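PDB 2YXG: 4-hydroxy-tetrahydrodipicolinate synthase from Methanocaldococcus jannaschii DSM 2661, which probably catalyses the condensation of pyruvate with aspartate beta-semialdehyde to 4-hydroxy-tetrahydrodipicolinate, a step of lysine biosynthesis. Local coordinates for residues N107-G119 against A139-E153. Sequence-based numbering, arbitrary orientation.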
loop_
_atom_site.group_PDB
_atom_site.type_symbol
_atom_site.label_atom_id
_atom_site.label_comp_id
_atom_site.label_asym_id
_atom_site.label_seq_id
_atom_site.Cartn_x
_atom_site.Cartn_y
_atom_site.Cartn_z
ATOM N N ASN A 107 -4.600 3.542 -17.802
ATOM C CA ASN A 107 -4.249 4.911 -18.148
ATOM C C ASN A 107 -4.393 5.979 -17.061
ATOM O O ASN A 107 -3.945 7.142 -17.256
ATOM C CB ASN A 107 -4.777 5.321 -19.540
ATOM C CG ASN A 107 -6.277 5.285 -19.666
ATOM O OD1 ASN A 107 -6.998 4.892 -18.748
ATOM N ND2 ASN A 107 -6.775 5.698 -20.854
ATOM N N LYS A 108 -4.991 5.576 -15.921
ATOM C CA LYS A 108 -5.096 6.366 -14.683
ATOM C C LYS A 108 -5.553 7.801 -14.862
ATOM O O LYS A 108 -4.821 8.752 -14.488
ATOM C CB LYS A 108 -3.800 6.373 -13.835
ATOM C CG LYS A 108 -3.442 5.044 -13.212
ATOM C CD LYS A 108 -2.079 5.044 -12.542
ATOM C CE LYS A 108 -2.154 5.624 -11.106
ATOM N NZ LYS A 108 -0.843 5.363 -10.338
ATOM N N PRO A 109 -6.770 7.977 -15.403
ATOM C CA PRO A 109 -7.291 9.347 -15.489
ATOM C C PRO A 109 -7.517 9.904 -14.098
ATOM O O PRO A 109 -7.576 9.155 -13.116
ATOM C CB PRO A 109 -8.611 9.181 -16.233
ATOM C CG PRO A 109 -8.988 7.821 -16.012
ATOM C CD PRO A 109 -7.707 7.004 -15.974
ATOM N N THR A 110 -7.530 11.226 -14.026
ATOM C CA THR A 110 -7.852 12.004 -12.820
ATOM C C THR A 110 -9.364 11.911 -12.537
ATOM O O THR A 110 -10.147 11.485 -13.398
ATOM C CB THR A 110 -7.525 13.492 -13.122
ATOM O OG1 THR A 110 -8.405 13.950 -14.162
ATOM C CG2 THR A 110 -6.027 13.651 -13.606
ATOM N N GLN A 111 -9.789 12.324 -11.353
ATOM C CA GLN A 111 -11.238 12.408 -11.045
ATOM C C GLN A 111 -12.084 13.120 -12.102
ATOM O O GLN A 111 -13.177 12.657 -12.451
ATOM C CB GLN A 111 -11.462 13.030 -9.657
ATOM C CG GLN A 111 -10.873 12.163 -8.561
ATOM C CD GLN A 111 -11.498 10.738 -8.512
ATOM O OE1 GLN A 111 -12.699 10.582 -8.530
ATOM N NE2 GLN A 111 -10.665 9.721 -8.471
ATOM N N GLU A 112 -11.568 14.230 -12.626
ATOM C CA GLU A 112 -12.271 15.058 -13.618
ATOM C C GLU A 112 -12.316 14.297 -14.942
ATOM O O GLU A 112 -13.336 14.308 -15.669
ATOM C CB GLU A 112 -11.558 16.429 -13.724
ATOM C CG GLU A 112 -12.208 17.473 -14.651
ATOM C CD GLU A 112 -13.739 17.664 -14.436
ATOM O OE1 GLU A 112 -14.251 17.605 -13.267
ATOM O OE2 GLU A 112 -14.422 17.875 -15.467
ATOM N N GLY A 113 -11.212 13.599 -15.233
ATOM C CA GLY A 113 -11.150 12.702 -16.414
ATOM C C GLY A 113 -12.190 11.601 -16.321
ATOM O O GLY A 113 -12.912 11.328 -17.272
ATOM N N LEU A 114 -12.293 11.002 -15.148
ATOM C CA LEU A 114 -13.395 10.057 -14.868
ATOM C C LEU A 114 -14.774 10.648 -15.036
ATOM O O LEU A 114 -15.627 10.010 -15.622
ATOM C CB LEU A 114 -13.273 9.442 -13.457
ATOM C CG LEU A 114 -12.055 8.537 -13.174
ATOM C CD1 LEU A 114 -11.969 8.169 -11.679
ATOM C CD2 LEU A 114 -12.126 7.250 -14.035
ATOM N N ARG A 115 -15.012 11.842 -14.477
ATOM C CA ARG A 115 -16.327 12.481 -14.603
ATOM C C ARG A 115 -16.673 12.669 -16.077
ATOM O O ARG A 115 -17.753 12.339 -16.530
ATOM C CB ARG A 115 -16.362 13.804 -13.835
ATOM C CG ARG A 115 -17.767 14.465 -13.597
ATOM C CD ARG A 115 -17.637 15.970 -13.127
ATOM N NE ARG A 115 -16.986 16.800 -14.165
ATOM C CZ ARG A 115 -17.556 17.087 -15.340
ATOM N NH1 ARG A 115 -18.797 16.667 -15.600
ATOM N NH2 ARG A 115 -16.902 17.796 -16.251
ATOM N N LYS A 116 -15.730 13.188 -16.838
ATOM C CA LYS A 116 -15.958 13.511 -18.240
ATOM C C LYS A 116 -16.186 12.228 -19.021
ATOM O O LYS A 116 -17.140 12.128 -19.798
ATOM C CB LYS A 116 -14.737 14.207 -18.806
ATOM C CG LYS A 116 -14.636 15.719 -18.591
ATOM C CD LYS A 116 -13.375 16.254 -19.348
ATOM C CE LYS A 116 -13.478 17.726 -19.623
ATOM N NZ LYS A 116 -12.953 18.533 -18.471
ATOM N N HIS A 117 -15.300 11.243 -18.815
ATOM C CA HIS A 117 -15.519 9.884 -19.325
ATOM C C HIS A 117 -16.929 9.358 -19.064
ATOM O O HIS A 117 -17.631 9.026 -20.025
ATOM C CB HIS A 117 -14.465 8.904 -18.800
ATOM C CG HIS A 117 -14.633 7.500 -19.306
ATOM N ND1 HIS A 117 -15.335 6.536 -18.610
ATOM C CD2 HIS A 117 -14.163 6.893 -20.423
ATOM C CE1 HIS A 117 -15.277 5.389 -19.276
ATOM N NE2 HIS A 117 -14.583 5.584 -20.385
ATOM N N PHE A 118 -17.368 9.321 -17.802
ATOM C CA PHE A 118 -18.724 8.734 -17.517
ATOM C C PHE A 118 -19.845 9.664 -18.009
ATOM O O PHE A 118 -20.929 9.229 -18.292
ATOM C CB PHE A 118 -18.940 8.385 -16.012
ATOM C CG PHE A 118 -18.130 7.204 -15.539
ATOM C CD1 PHE A 118 -18.272 5.939 -16.146
ATOM C CD2 PHE A 118 -17.204 7.337 -14.529
ATOM C CE1 PHE A 118 -17.518 4.846 -15.726
ATOM C CE2 PHE A 118 -16.459 6.210 -14.075
ATOM C CZ PHE A 118 -16.622 4.992 -14.674
ATOM N N GLY A 119 -19.558 10.968 -18.053
ATOM C CA GLY A 119 -20.471 11.969 -18.621
ATOM C C GLY A 119 -20.776 11.650 -20.076
ATOM O O GLY A 119 -21.930 11.662 -20.469
ATOM N N ALA A 139 -5.985 0.638 -10.865
ATOM C CA ALA A 139 -4.999 1.647 -10.401
ATOM C C ALA A 139 -5.671 3.017 -10.104
ATOM O O ALA A 139 -4.990 4.001 -9.807
ATOM C CB ALA A 139 -3.848 1.830 -11.432
ATOM N N VAL A 140 -7.006 3.080 -10.198
ATOM C CA VAL A 140 -7.695 4.311 -9.892
ATOM C C VAL A 140 -8.888 4.065 -8.930
ATOM O O VAL A 140 -9.506 2.990 -8.910
ATOM C CB VAL A 140 -8.051 5.016 -11.212
ATOM C CG1 VAL A 140 -9.285 4.362 -11.908
ATOM C CG2 VAL A 140 -8.197 6.495 -10.998
ATOM N N ASN A 141 -9.177 5.041 -8.098
ATOM C CA ASN A 141 -10.319 4.977 -7.225
ATOM C C ASN A 141 -11.304 6.083 -7.589
ATOM O O ASN A 141 -10.954 7.254 -7.542
ATOM C CB ASN A 141 -9.895 5.095 -5.752
ATOM C CG ASN A 141 -11.109 4.960 -4.775
ATOM O OD1 ASN A 141 -11.922 4.035 -4.916
ATOM N ND2 ASN A 141 -11.258 5.925 -3.823
ATOM N N LEU A 142 -12.506 5.715 -7.980
ATOM C CA LEU A 142 -13.558 6.694 -8.221
ATOM C C LEU A 142 -14.104 7.200 -6.877
ATOM O O LEU A 142 -14.707 6.445 -6.121
ATOM C CB LEU A 142 -14.697 6.051 -8.994
ATOM C CG LEU A 142 -15.972 6.879 -9.294
ATOM C CD1 LEU A 142 -15.682 8.092 -10.273
ATOM C CD2 LEU A 142 -16.989 5.981 -9.858
ATOM N N GLU A 143 -13.904 8.473 -6.598
ATOM C CA GLU A 143 -14.217 9.038 -5.299
ATOM C C GLU A 143 -15.688 9.327 -5.193
ATOM O O GLU A 143 -16.304 9.693 -6.201
ATOM C CB GLU A 143 -13.417 10.317 -5.064
ATOM C CG GLU A 143 -11.967 9.956 -4.952
ATOM C CD GLU A 143 -11.020 11.154 -4.856
ATOM O OE1 GLU A 143 -11.473 12.306 -4.666
ATOM O OE2 GLU A 143 -9.806 10.931 -4.941
ATOM N N PRO A 144 -16.248 9.190 -3.957
ATOM C CA PRO A 144 -17.674 9.512 -3.759
ATOM C C PRO A 144 -18.024 10.959 -4.200
ATOM O O PRO A 144 -19.122 11.182 -4.725
ATOM C CB PRO A 144 -17.910 9.240 -2.245
ATOM C CG PRO A 144 -16.772 8.233 -1.861
ATOM C CD PRO A 144 -15.586 8.722 -2.718
ATOM N N LYS A 145 -17.095 11.921 -4.098
ATOM C CA LYS A 145 -17.419 13.281 -4.566
ATOM C C LYS A 145 -17.686 13.302 -6.059
ATOM O O LYS A 145 -18.540 14.051 -6.513
ATOM C CB LYS A 145 -16.349 14.339 -4.205
ATOM C CG LYS A 145 -14.970 14.197 -4.932
ATOM C CD LYS A 145 -14.035 15.406 -4.536
ATOM C CE LYS A 145 -12.612 15.305 -5.175
ATOM N NZ LYS A 145 -11.608 16.366 -4.703
ATOM N N THR A 146 -16.934 12.478 -6.797
ATOM C CA THR A 146 -17.041 12.366 -8.219
ATOM C C THR A 146 -18.311 11.647 -8.603
ATOM O O THR A 146 -19.015 12.113 -9.477
ATOM C CB THR A 146 -15.806 11.730 -8.847
ATOM O OG1 THR A 146 -14.647 12.421 -8.367
ATOM C CG2 THR A 146 -15.844 11.820 -10.377
ATOM N N VAL A 147 -18.630 10.533 -7.943
ATOM C CA VAL A 147 -19.942 9.907 -8.119
ATOM C C VAL A 147 -21.129 10.860 -7.887
ATOM O O VAL A 147 -22.130 10.802 -8.624
ATOM C CB VAL A 147 -20.121 8.714 -7.214
ATOM C CG1 VAL A 147 -21.539 8.136 -7.356
ATOM C CG2 VAL A 147 -19.007 7.662 -7.476
ATOM N N LYS A 148 -21.042 11.697 -6.842
ATOM C CA LYS A 148 -22.119 12.627 -6.483
ATOM C C LYS A 148 -22.386 13.665 -7.593
ATOM O O LYS A 148 -23.544 13.873 -7.965
ATOM C CB LYS A 148 -21.845 13.267 -5.122
ATOM C CG LYS A 148 -22.881 14.359 -4.648
ATOM C CD LYS A 148 -22.379 14.909 -3.314
ATOM C CE LYS A 148 -23.491 15.633 -2.530
ATOM N NZ LYS A 148 -23.695 16.996 -3.070
ATOM N N LEU A 149 -21.316 14.262 -8.155
ATOM C CA LEU A 149 -21.421 15.146 -9.360
ATOM C C LEU A 149 -22.072 14.439 -10.533
ATOM O O LEU A 149 -23.019 14.960 -11.122
ATOM C CB LEU A 149 -20.054 15.719 -9.790
ATOM C CG LEU A 149 -19.366 16.589 -8.717
ATOM C CD1 LEU A 149 -17.902 16.896 -9.068
ATOM C CD2 LEU A 149 -20.159 17.883 -8.369
ATOM N N LEU A 150 -21.591 13.238 -10.849
ATOM C CA LEU A 150 -22.235 12.407 -11.902
ATOM C C LEU A 150 -23.749 12.245 -11.756
ATOM O O LEU A 150 -24.523 12.516 -12.696
ATOM C CB LEU A 150 -21.585 11.028 -11.995
ATOM C CG LEU A 150 -20.208 11.142 -12.671
ATOM C CD1 LEU A 150 -19.319 9.851 -12.494
ATOM C CD2 LEU A 150 -20.416 11.509 -14.105
ATOM N N ALA A 151 -24.152 11.790 -10.570
ATOM C CA ALA A 151 -25.546 11.523 -10.281
ATOM C C ALA A 151 -26.336 12.829 -10.269
ATOM O O ALA A 151 -27.459 12.867 -10.771
ATOM C CB ALA A 151 -25.694 10.803 -8.944
ATOM N N GLU A 152 -25.766 13.896 -9.708
ATOM C CA GLU A 152 -26.427 15.210 -9.764
ATOM C C GLU A 152 -26.677 15.689 -11.183
ATOM O O GLU A 152 -27.704 16.325 -11.422
ATOM C CB GLU A 152 -25.705 16.284 -8.931
ATOM C CG GLU A 152 -25.847 16.039 -7.402
ATOM C CD GLU A 152 -24.953 16.932 -6.513
ATOM O OE1 GLU A 152 -23.895 17.471 -6.982
ATOM O OE2 GLU A 152 -25.338 17.074 -5.296
ATOM N N GLU A 153 -25.779 15.362 -12.128
ATOM C CA GLU A 153 -25.993 15.779 -13.512
ATOM C C GLU A 153 -26.815 14.843 -14.389
ATOM O O GLU A 153 -27.566 15.275 -15.280
ATOM C CB GLU A 153 -24.676 16.063 -14.233
ATOM C CG GLU A 153 -24.949 16.494 -15.670
ATOM C CD GLU A 153 -23.853 17.332 -16.322
ATOM O OE1 GLU A 153 -22.699 17.420 -15.818
ATOM O OE2 GLU A 153 -24.165 17.896 -17.398
HETATM O O HOH W 1 -21.231 15.701 -13.837
#
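Q111 OE1 accepts two hydrogen bonds from the start of helix 144-153: T146 OG1, 2.7 Å away, reaches a lone pair in the carbonyl plane, while E143 N sits above that plane. Through them helix 111-124 is tied to its neighbour on the outside of the TIM barrel, the axes of 111-119 and 144-153 lying 29° from parallel. A bend at chi2 (-60°) turns the Q111 amide so that NE2 donates to N141 O at 2.7 Å, and the E143 carboxylate stacks almost parallel (10°) on the amide. With an alanine here, N141 O, E143 N and the T146 hydroxyl would probably lose these partners, and a gap would open beneath the E143 carboxylate. Toward the barrel wall, L114 CD1 meets L142 CD1 at 4.0 Å, and F118 CB packs on L150 CD1; F118, L142 and L150 all rest on L131 of strand 129-133. R115 fits as a knob among T146, L149, L150 and E153. Its guanidinium, gripped side-on by E112 through NE and NH2, makes a long salt bridge to E153, and a water bridges the pair, accepting from R115 NH1 at 3.2 Å and donating to E153 OE1 at 3.0 Å.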